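Local coordinates for S-M checkpoint control protein rad4 (PDB 4BU0) that acts as a checkpoint and replication adaptor whose paired BRCT domains bind phosphorylated Crb2, to establish the DNA damage checkpoint and couple S phase to mitosis, at residues A[12-17]-A[46-51]; A[29-34]-A[77-82]. One frame throughout, in Å; residues are numbered along the deposited sequence.

Contact 1. Residues A[12-17]-A[46-51]; sequences ICCTSI and HLIAGD
His46 meets Ile12 through its CB, 4.2 Å from Ile12 CG1 in the Ile12 conformer described, one of two, while its imidazole leads away from that strand to stack on the Phe10 ring and meet the Trp74 ring at about 25° between planes. The other flat group, the Asp51 carboxylate, lies at the far end of the pair, where one water links its OD2 to Ser16 OG; both residues have a second conformer, so the bridge is doubtful. Between these ends strands 12-15 and 46-49 run parallel with alternating bonds: Cys13 N to His46 O (3.1 Å), Ile48 N to Cys13 O, Thr15 N to Ile48 O, and Gly50 N to Thr15 O (2.8 Å). On one face Ile48 is met from two directions, CD1 against Ile12 CG2 at 3.5 Å in the same conformer and CG2 against Ile17 CD1 at 4.1 Å. On the other, Thr15 sets OG1 anti to its backbone N (chi1 -173°), with CG2 lying against Ala49 CB at 3.6 Å. That OG1 bonds to Thr54 OG1 and to a modified side chain of the bound peptide, which Ser16 N also holds, so the strand end forms part of the Crb2 phosphopeptide site. The pair is central in a parallel BRCT sheet, flanked by strands 35-36 and 68-70. Helix 19-31 packs on the Cys14 and Ile48 face, helix 55-63 on the Cys13 and Leu47 face.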
# COMPACT_ATOMS: atom_id res chain seq x y z
N ILE A 12 -2.47 -2.44 -17.91
CA ILE A 12 -1.74 -2.65 -16.66
C ILE A 12 -0.46 -1.84 -16.59
O ILE A 12 0.24 -1.67 -17.57
CB ILE A 12 -1.47 -4.18 -16.57
CG1 ILE A 12 -2.83 -4.91 -16.34
CG2 ILE A 12 -0.41 -4.54 -15.50
CD1 ILE A 12 -2.82 -6.38 -16.66
N CYS A 13 -0.16 -1.34 -15.38
CA CYS A 13 1.03 -0.55 -15.09
C CYS A 13 1.59 -1.06 -13.77
O CYS A 13 0.79 -1.53 -12.95
CB CYS A 13 0.62 0.92 -15.00
SG CYS A 13 1.99 2.09 -14.77
N CYS A 14 2.93 -1.00 -13.56
CA CYS A 14 3.56 -1.41 -12.30
C CYS A 14 4.16 -0.22 -11.60
O CYS A 14 4.62 0.74 -12.26
CB CYS A 14 4.65 -2.46 -12.52
SG CYS A 14 4.06 -4.04 -13.14
N THR A 15 4.25 -0.30 -10.26
CA THR A 15 4.99 0.68 -9.48
C THR A 15 5.77 -0.07 -8.41
O THR A 15 5.19 -0.92 -7.71
CB THR A 15 4.14 1.84 -8.94
OG1 THR A 15 5.02 2.80 -8.35
CG2 THR A 15 3.08 1.42 -7.91
N SER A 16 7.09 0.23 -8.29
CA SER A 16 7.97 -0.41 -7.31
C SER A 16 7.94 -1.94 -7.38
O SER A 16 7.85 -2.63 -6.35
CB SER A 16 7.65 0.06 -5.89
OG SER A 16 8.19 1.35 -5.70
N ILE A 17 8.03 -2.47 -8.61
CA ILE A 17 8.12 -3.89 -8.87
C ILE A 17 9.51 -4.09 -9.47
O ILE A 17 9.85 -3.37 -10.40
CB ILE A 17 6.98 -4.42 -9.78
CG1 ILE A 17 5.57 -4.12 -9.16
CG2 ILE A 17 7.15 -5.92 -10.04
CD1 ILE A 17 5.24 -4.92 -7.86
N HIS A 46 -5.45 -1.03 -14.09
CA HIS A 46 -4.94 -1.78 -12.95
C HIS A 46 -3.50 -1.40 -12.71
O HIS A 46 -2.70 -1.41 -13.65
CB HIS A 46 -5.05 -3.29 -13.22
CG HIS A 46 -6.48 -3.75 -13.29
ND1 HIS A 46 -7.31 -3.39 -14.36
CD2 HIS A 46 -7.21 -4.48 -12.40
CE1 HIS A 46 -8.51 -3.89 -14.07
NE2 HIS A 46 -8.50 -4.57 -12.92
N LEU A 47 -3.17 -1.03 -11.45
CA LEU A 47 -1.82 -0.66 -11.07
C LEU A 47 -1.32 -1.72 -10.11
O LEU A 47 -1.86 -1.88 -9.02
CB LEU A 47 -1.80 0.75 -10.42
CG LEU A 47 -0.46 1.24 -9.89
CD1 LEU A 47 0.54 1.53 -11.06
CD2 LEU A 47 -0.67 2.53 -9.05
N ILE A 48 -0.27 -2.44 -10.54
CA ILE A 48 0.32 -3.49 -9.71
C ILE A 48 1.39 -2.79 -8.89
O ILE A 48 2.31 -2.20 -9.45
CB ILE A 48 0.87 -4.63 -10.61
CG1 ILE A 48 -0.33 -5.31 -11.37
CG2 ILE A 48 1.66 -5.65 -9.74
CD1 ILE A 48 0.14 -6.23 -12.48
N ALA A 49 1.24 -2.79 -7.56
CA ALA A 49 2.13 -2.00 -6.71
C ALA A 49 2.92 -2.82 -5.71
O ALA A 49 2.36 -3.72 -5.08
CB ALA A 49 1.29 -0.99 -5.94
N GLY A 50 4.19 -2.43 -5.52
CA GLY A 50 5.08 -3.08 -4.56
C GLY A 50 5.40 -2.20 -3.37
O GLY A 50 6.17 -2.61 -2.49
N ASP A 51 4.81 -0.98 -3.34
CA ASP A 51 5.02 0.05 -2.31
C ASP A 51 3.95 1.11 -2.47
O ASP A 51 3.39 1.24 -3.55
CB ASP A 51 6.42 0.68 -2.46
CG ASP A 51 6.93 1.44 -1.25
OD1 ASP A 51 6.32 1.30 -0.16
OD2 ASP A 51 7.98 2.10 -1.36
O HOH W 1 9.62 1.94 -3.54
O HOH W 2 9.43 -2.39 -3.60

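Contact 2. Residues A[29-34]-A[77-82]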
# COMPACT_ATOMS: atom_id res chain seq x y z
N ALA A 29 0.90 -10.72 -18.83
CA ALA A 29 -0.31 -9.89 -19.06
C ALA A 29 -0.54 -9.69 -20.56
O ALA A 29 -1.69 -9.74 -21.01
CB ALA A 29 -0.15 -8.55 -18.38
N THR A 30 0.56 -9.54 -21.33
CA THR A 30 0.44 -9.34 -22.79
C THR A 30 -0.11 -10.61 -23.42
O THR A 30 -0.99 -10.53 -24.29
CB THR A 30 1.79 -8.95 -23.36
OG1 THR A 30 2.16 -7.69 -22.76
CG2 THR A 30 1.76 -8.82 -24.90
N LYS A 31 0.38 -11.81 -22.98
CA LYS A 31 -0.14 -13.05 -23.56
C LYS A 31 -1.64 -13.19 -23.22
O LYS A 31 -2.41 -13.72 -24.03
CB LYS A 31 0.67 -14.26 -23.07
CG LYS A 31 0.26 -15.57 -23.74
CD LYS A 31 1.28 -16.66 -23.51
CE LYS A 31 0.63 -18.01 -23.67
NZ LYS A 31 1.54 -19.11 -23.29
N LEU A 32 -2.05 -12.71 -22.01
CA LEU A 32 -3.45 -12.76 -21.60
C LEU A 32 -4.32 -11.77 -22.37
O LEU A 32 -5.53 -11.81 -22.20
CB LEU A 32 -3.54 -12.49 -20.09
CG LEU A 32 -3.22 -13.69 -19.16
CD1 LEU A 32 -2.77 -13.21 -17.79
CD2 LEU A 32 -4.45 -14.59 -19.00
N GLY A 33 -3.71 -10.88 -23.14
CA GLY A 33 -4.48 -9.94 -23.97
C GLY A 33 -4.51 -8.51 -23.48
O GLY A 33 -5.16 -7.67 -24.11
N ALA A 34 -3.83 -8.21 -22.37
CA ALA A 34 -3.83 -6.85 -21.82
C ALA A 34 -2.83 -5.97 -22.54
O ALA A 34 -1.89 -6.45 -23.21
CB ALA A 34 -3.45 -6.89 -20.34
N VAL A 77 -0.81 -15.62 -10.93
CA VAL A 77 -1.82 -16.58 -10.52
C VAL A 77 -2.91 -16.73 -11.61
O VAL A 77 -3.32 -17.86 -11.95
CB VAL A 77 -2.43 -16.23 -9.13
CG1 VAL A 77 -3.64 -17.10 -8.81
CG2 VAL A 77 -1.37 -16.36 -8.03
N LEU A 78 -3.38 -15.61 -12.18
CA LEU A 78 -4.39 -15.71 -13.22
C LEU A 78 -3.83 -16.42 -14.47
O LEU A 78 -4.49 -17.30 -15.04
CB LEU A 78 -4.85 -14.29 -13.59
CG LEU A 78 -5.78 -14.19 -14.79
CD1 LEU A 78 -7.14 -14.90 -14.49
CD2 LEU A 78 -6.02 -12.71 -15.13
N TYR A 79 -2.60 -16.05 -14.86
CA TYR A 79 -1.96 -16.71 -16.00
C TYR A 79 -1.86 -18.21 -15.78
O TYR A 79 -2.17 -18.98 -16.69
CB TYR A 79 -0.55 -16.14 -16.18
CG TYR A 79 0.16 -16.71 -17.37
CD1 TYR A 79 -0.03 -16.18 -18.64
CD2 TYR A 79 1.05 -17.77 -17.24
CE1 TYR A 79 0.64 -16.67 -19.74
CE2 TYR A 79 1.75 -18.27 -18.34
CZ TYR A 79 1.52 -17.73 -19.59
OH TYR A 79 2.21 -18.21 -20.68
N GLU A 80 -1.46 -18.63 -14.55
CA GLU A 80 -1.35 -20.06 -14.29
C GLU A 80 -2.67 -20.79 -14.48
O GLU A 80 -2.70 -21.86 -15.09
CB GLU A 80 -0.83 -20.26 -12.87
CG GLU A 80 -0.35 -21.68 -12.65
CD GLU A 80 0.81 -22.07 -13.55
OE1 GLU A 80 1.67 -21.21 -13.86
OE2 GLU A 80 0.82 -23.24 -14.00
N SER A 81 -3.78 -20.21 -14.01
CA SER A 81 -5.08 -20.85 -14.16
C SER A 81 -5.46 -20.94 -15.63
O SER A 81 -5.91 -22.00 -16.11
CB SER A 81 -6.16 -20.10 -13.39
OG SER A 81 -6.07 -20.34 -12.00
N TRP A 82 -5.24 -19.86 -16.37
CA TRP A 82 -5.58 -19.80 -17.77
C TRP A 82 -4.78 -20.78 -18.64
O TRP A 82 -5.36 -21.49 -19.46
CB TRP A 82 -5.33 -18.36 -18.23
CG TRP A 82 -5.63 -18.14 -19.68
CD1 TRP A 82 -6.84 -18.22 -20.29
CD2 TRP A 82 -4.70 -17.70 -20.67
NE1 TRP A 82 -6.73 -17.86 -21.61
CE2 TRP A 82 -5.43 -17.52 -21.87
CE3 TRP A 82 -3.33 -17.39 -20.66
CZ2 TRP A 82 -4.83 -17.05 -23.04
CZ3 TRP A 82 -2.74 -16.92 -21.82
CH2 TRP A 82 -3.48 -16.80 -23.01
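Lys31, in the last turn of helix 19-31 and given here in one of two conformers, reaches Tyr79 and Trp82 of helix 74-83. CG stands anti to the backbone N (chi1 -175°) and the rest of the chain is extended, crossing Tyr79 at about a right angle. CD arrives at the edge of the phenol ring, in its plane, 3.8 Å from Tyr79 CE1, and NZ donates a hydrogen bond to Tyr79 OH at 2.8 Å. CG touches the indole edge in plane, 3.8 Å from Trp82 CZ3. The carbonyl O of Lys31 accepts a bond from Lys5 NZ.

Leu32 packs alongside both aromatic side chains, whose rings also touch each other. Its CD2 lies over one face of the indole, offset toward the rim, 3.4 Å from Trp82 CE3, a CH-pi type of contact. CD1 turns to Tyr79 CB at 4.0 Å and Leu78 CD2 at 4.2 Å. At Gly33 the helix ends in a Schellman motif; the positive phi there suits glycine, since a CB would jam against the preceding carbonyl O.

As in BRCT domains, these two helices pack on one side of the sheet, helix 55-63 on the other. Leu32 supplies the buried apolar part, the Lys31 methylenes pack on the ring edges, and its ammonium group bonds at the exposed margin. The Lys31 charge could polarise the Tyr79 hydroxyl, but given the second conformer and a crystal neighbour this bond may be intermittent.

Overall arrangement
From the N terminus the chain runs along strand 11-15, turns into helix 19-31, leaves it within 29-34, adds the edge strand 35-36, reaches the next strand of the sheet at 46-49, and enters helix 74-83 after strand 68-70. Contact 1 closes the first loop, from 12-17 to 46-51, and contact 2 a second, from 29-34 to 77-82. The two loops cross, since 29-34 lies between the segments of contact 1 and 77-82 lies beyond them. Their centres are about 16 Å apart, yet they touch where Ile12 CD1, in the conformer given, packs on the CB atoms of Ala29 and Ala34. Within the first BRCT domain, contact 1 joins the central strands and contact 2 joins two helices.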